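Local coordinates for protein Trypsin/chymotrypsin inhibitor (Alocasia macrorrhizos, PDB 5YCZ) that inhibits trypsin and alpha-chymotrypsin as a homodimeric Kunitz-type serine protease inhibitor with a beta-trefoil fold, at residues A[40-45]-A[96-101]. Numbering follows the deposited sequence.
Sequences PLNVAQ and AGFVTT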
ATOM      1  N   PRO A  40       7.362   2.421  14.226  1.00 28.84           N
ATOM      2  CA  PRO A  40       6.488   2.592  13.058  1.00 29.71           C
ATOM      3  C   PRO A  40       5.425   3.662  13.267  1.00 24.61           C
ATOM      4  O   PRO A  40       5.228   4.106  14.394  1.00 20.76           O
ATOM      5  CB  PRO A  40       5.827   1.208  12.897  1.00 23.14           C
ATOM      6  CG  PRO A  40       6.171   0.433  14.132  1.00 26.37           C
ATOM      7  CD  PRO A  40       6.848   1.363  15.106  1.00 22.52           C
ATOM      8  N   LEU A  41       4.781   4.080  12.180  1.00 22.10           N
ATOM      9  CA  LEU A  41       3.602   4.922  12.279  1.00 22.60           C
ATOM     10  C   LEU A  41       2.449   4.126  12.870  1.00 19.86           C
ATOM     11  O   LEU A  41       2.356   2.906  12.689  1.00 19.09           O
ATOM     12  CB  LEU A  41       3.211   5.464  10.904  1.00 17.58           C
ATOM     13  CG  LEU A  41       4.380   5.951  10.047  1.00 20.03           C
ATOM     14  CD1 LEU A  41       3.840   6.537   8.773  1.00 21.41           C
ATOM     15  CD2 LEU A  41       5.188   6.995  10.795  1.00 23.69           C
ATOM     16  N   ASN A  42       1.581   4.827  13.602  1.00 16.23           N
ATOM     17  CA  ASN A  42       0.320   4.291  14.093  1.00 18.76           C
ATOM     18  C   ASN A  42      -0.845   4.904  13.323  1.00 17.60           C
ATOM     19  O   ASN A  42      -0.736   5.986  12.742  1.00 15.54           O
ATOM     20  CB  ASN A  42       0.134   4.573  15.592  1.00 16.75           C
ATOM     21  CG  ASN A  42       1.262   4.058  16.415  1.00 16.98           C
ATOM     22  OD1 ASN A  42       1.690   2.913  16.262  1.00 22.38           O
ATOM     23  ND2 ASN A  42       1.772   4.897  17.295  1.00 18.50           N
ATOM     24  N   VAL A  43      -1.977   4.213  13.346  1.00 19.25           N
ATOM     25  CA  VAL A  43      -3.198   4.760  12.770  1.00 18.01           C
ATOM     26  C   VAL A  43      -3.761   5.817  13.710  1.00 17.57           C
ATOM     27  O   VAL A  43      -3.916   5.581  14.913  1.00 17.80           O
ATOM     28  CB  VAL A  43      -4.205   3.639  12.491  1.00 19.11           C
ATOM     29  CG1 VAL A  43      -5.448   4.175  11.765  1.00 18.71           C
ATOM     30  CG2 VAL A  43      -3.524   2.619  11.606  1.00 18.60           C
ATOM     31  N   ALA A  44      -4.050   6.997  13.165  1.00 20.12           N
ATOM     32  CA  ALA A  44      -4.463   8.153  13.952  1.00 21.97           C
ATOM     33  C   ALA A  44      -5.582   8.894  13.237  1.00 20.50           C
ATOM     34  O   ALA A  44      -5.710   8.822  12.015  1.00 25.63           O
ATOM     35  CB  ALA A  44      -3.293   9.116  14.198  1.00 18.80           C
ATOM     36  N   GLN A  45      -6.390   9.621  14.002  1.00 18.70           N
ATOM     37  CA  GLN A  45      -7.378  10.517  13.416  1.00 22.72           C
ATOM     38  C   GLN A  45      -6.723  11.856  13.101  1.00 23.99           C
ATOM     39  O   GLN A  45      -6.163  12.503  13.998  1.00 28.71           O
ATOM     40  CB  GLN A  45      -8.578  10.728  14.350  1.00 24.88           C
ATOM     41  CG  GLN A  45      -9.515  11.855  13.906  1.00 23.44           C
ATOM     42  CD  GLN A  45     -10.802  11.962  14.719  1.00 25.02           C
ATOM     43  OE1 GLN A  45     -10.816  12.447  15.864  1.00 20.70           O
ATOM     44  NE2 GLN A  45     -11.906  11.541  14.103  1.00 24.55           N
ATOM     45  N   ALA A  96       0.351  -2.437  23.254  1.00 28.98           N
ATOM     46  CA  ALA A  96       0.087  -1.006  23.320  1.00 24.79           C
ATOM     47  C   ALA A  96      -1.399  -0.666  23.323  1.00 22.51           C
ATOM     48  O   ALA A  96      -1.781   0.400  23.820  1.00 25.80           O
ATOM     49  CB  ALA A  96       0.768  -0.288  22.157  1.00 25.67           C
ATOM     50  N   GLY A  97      -2.249  -1.537  22.797  1.00 23.04           N
ATOM     51  CA  GLY A  97      -3.669  -1.284  22.866  1.00 20.68           C
ATOM     52  C   GLY A  97      -4.242  -0.401  21.778  1.00 23.93           C
ATOM     53  O   GLY A  97      -5.397   0.028  21.918  1.00 24.93           O
ATOM     54  N   PHE A  98      -3.489  -0.123  20.692  1.00 22.50           N
ATOM     55  CA  PHE A  98      -3.990   0.659  19.555  1.00 21.53           C
ATOM     56  C   PHE A  98      -3.569  -0.017  18.254  1.00 18.21           C
ATOM     57  O   PHE A  98      -2.961  -1.083  18.258  1.00 20.37           O
ATOM     58  CB  PHE A  98      -3.534   2.140  19.605  1.00 17.10           C
ATOM     59  CG  PHE A  98      -2.050   2.350  19.856  1.00 17.71           C
ATOM     60  CD1 PHE A  98      -1.128   2.173  18.846  1.00 18.54           C
ATOM     61  CD2 PHE A  98      -1.589   2.792  21.086  1.00 19.13           C
ATOM     62  CE1 PHE A  98       0.235   2.385  19.071  1.00 22.25           C
ATOM     63  CE2 PHE A  98      -0.220   3.015  21.311  1.00 19.10           C
ATOM     64  CZ  PHE A  98       0.687   2.805  20.307  1.00 18.62           C
ATOM     65  N   VAL A  99      -3.881   0.612  17.126  1.00 18.82           N
ATOM     66  CA  VAL A  99      -3.598   0.040  15.807  1.00 22.76           C
ATOM     67  C   VAL A  99      -2.306   0.627  15.250  1.00 17.64           C
ATOM     68  O   VAL A  99      -2.138   1.852  15.196  1.00 18.97           O
ATOM     69  CB  VAL A  99      -4.767   0.265  14.837  1.00 19.26           C
ATOM     70  CG1 VAL A  99      -4.434  -0.366  13.498  1.00 19.27           C
ATOM     71  CG2 VAL A  99      -6.049  -0.320  15.420  1.00 14.18           C
ATOM     72  N   THR A 100      -1.388  -0.247  14.840  1.00 18.43           N
ATOM     73  CA  THR A 100      -0.101   0.188  14.316  1.00 18.31           C
ATOM     74  C   THR A 100       0.088  -0.451  12.953  1.00 18.10           C
ATOM     75  O   THR A 100      -0.854  -1.030  12.405  1.00 18.53           O
ATOM     76  CB  THR A 100       1.047  -0.161  15.264  1.00 17.30           C
ATOM     77  OG1 THR A 100       2.234   0.535  14.859  1.00 17.78           O
ATOM     78  CG2 THR A 100       1.316  -1.642  15.244  1.00 17.43           C
ATOM     79  N   THR A 101       1.276  -0.358  12.395  1.00 20.61           N
ATOM     80  CA  THR A 101       1.486  -0.811  11.034  1.00 20.08           C
ATOM     81  C   THR A 101       2.318  -2.080  11.049  1.00 19.57           C
ATOM     82  O   THR A 101       2.540  -2.685  12.105  1.00 20.27           O
ATOM     83  CB  THR A 101       2.123   0.313  10.211  1.00 22.14           C
ATOM     84  OG1 THR A 101       3.135   0.960  10.992  1.00 25.22           O
ATOM     85  CG2 THR A 101       1.060   1.350   9.849  1.00 21.85           C
TER
HETATM   86  O   HOH W   1      -4.121   3.632  16.633  1.00 16.24           O
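Val43 N donates to Val99 O (3.0 Å) where the strands 42-45 and 98-100 pass each other, their directions 119° apart, and the CA atoms of Asn42 and Thr100 come nearest each other. A water sits between Val43 O and Val99 O and links them. Two threonine hydroxyls add side-chain bonds. Thr101 OG1 donates to Leu41 O at 2.7 Å, in the carbonyl plane and on a lone pair; it also lies against Pro40 CB. Thr100 OG1 is anti to its backbone N (chi1 -167°), which carries it to Asn42 OD1 at 2.8 Å. This bond too lies in the plane of its acceptor, here the amide, and helps set how that group is turned. The same OD1 sits at the edge of the Phe98 ring, 3.2 Å from CE1, with amide and ring planes 64° apart. Ala96 CB lies over one ring face, toward its rim. Val43 and Val99 lie side by side, CG2 of Val43 against CG1 of Val99 at 3.6 Å. Within the beta-trefoil, the contact joins the two-stranded hairpin 91-93/98-100 to strand 42-45, which runs between strands 30-33 and 164-168. Trp90 and Leu166 also touch Val43, and Phe92 touches Val99.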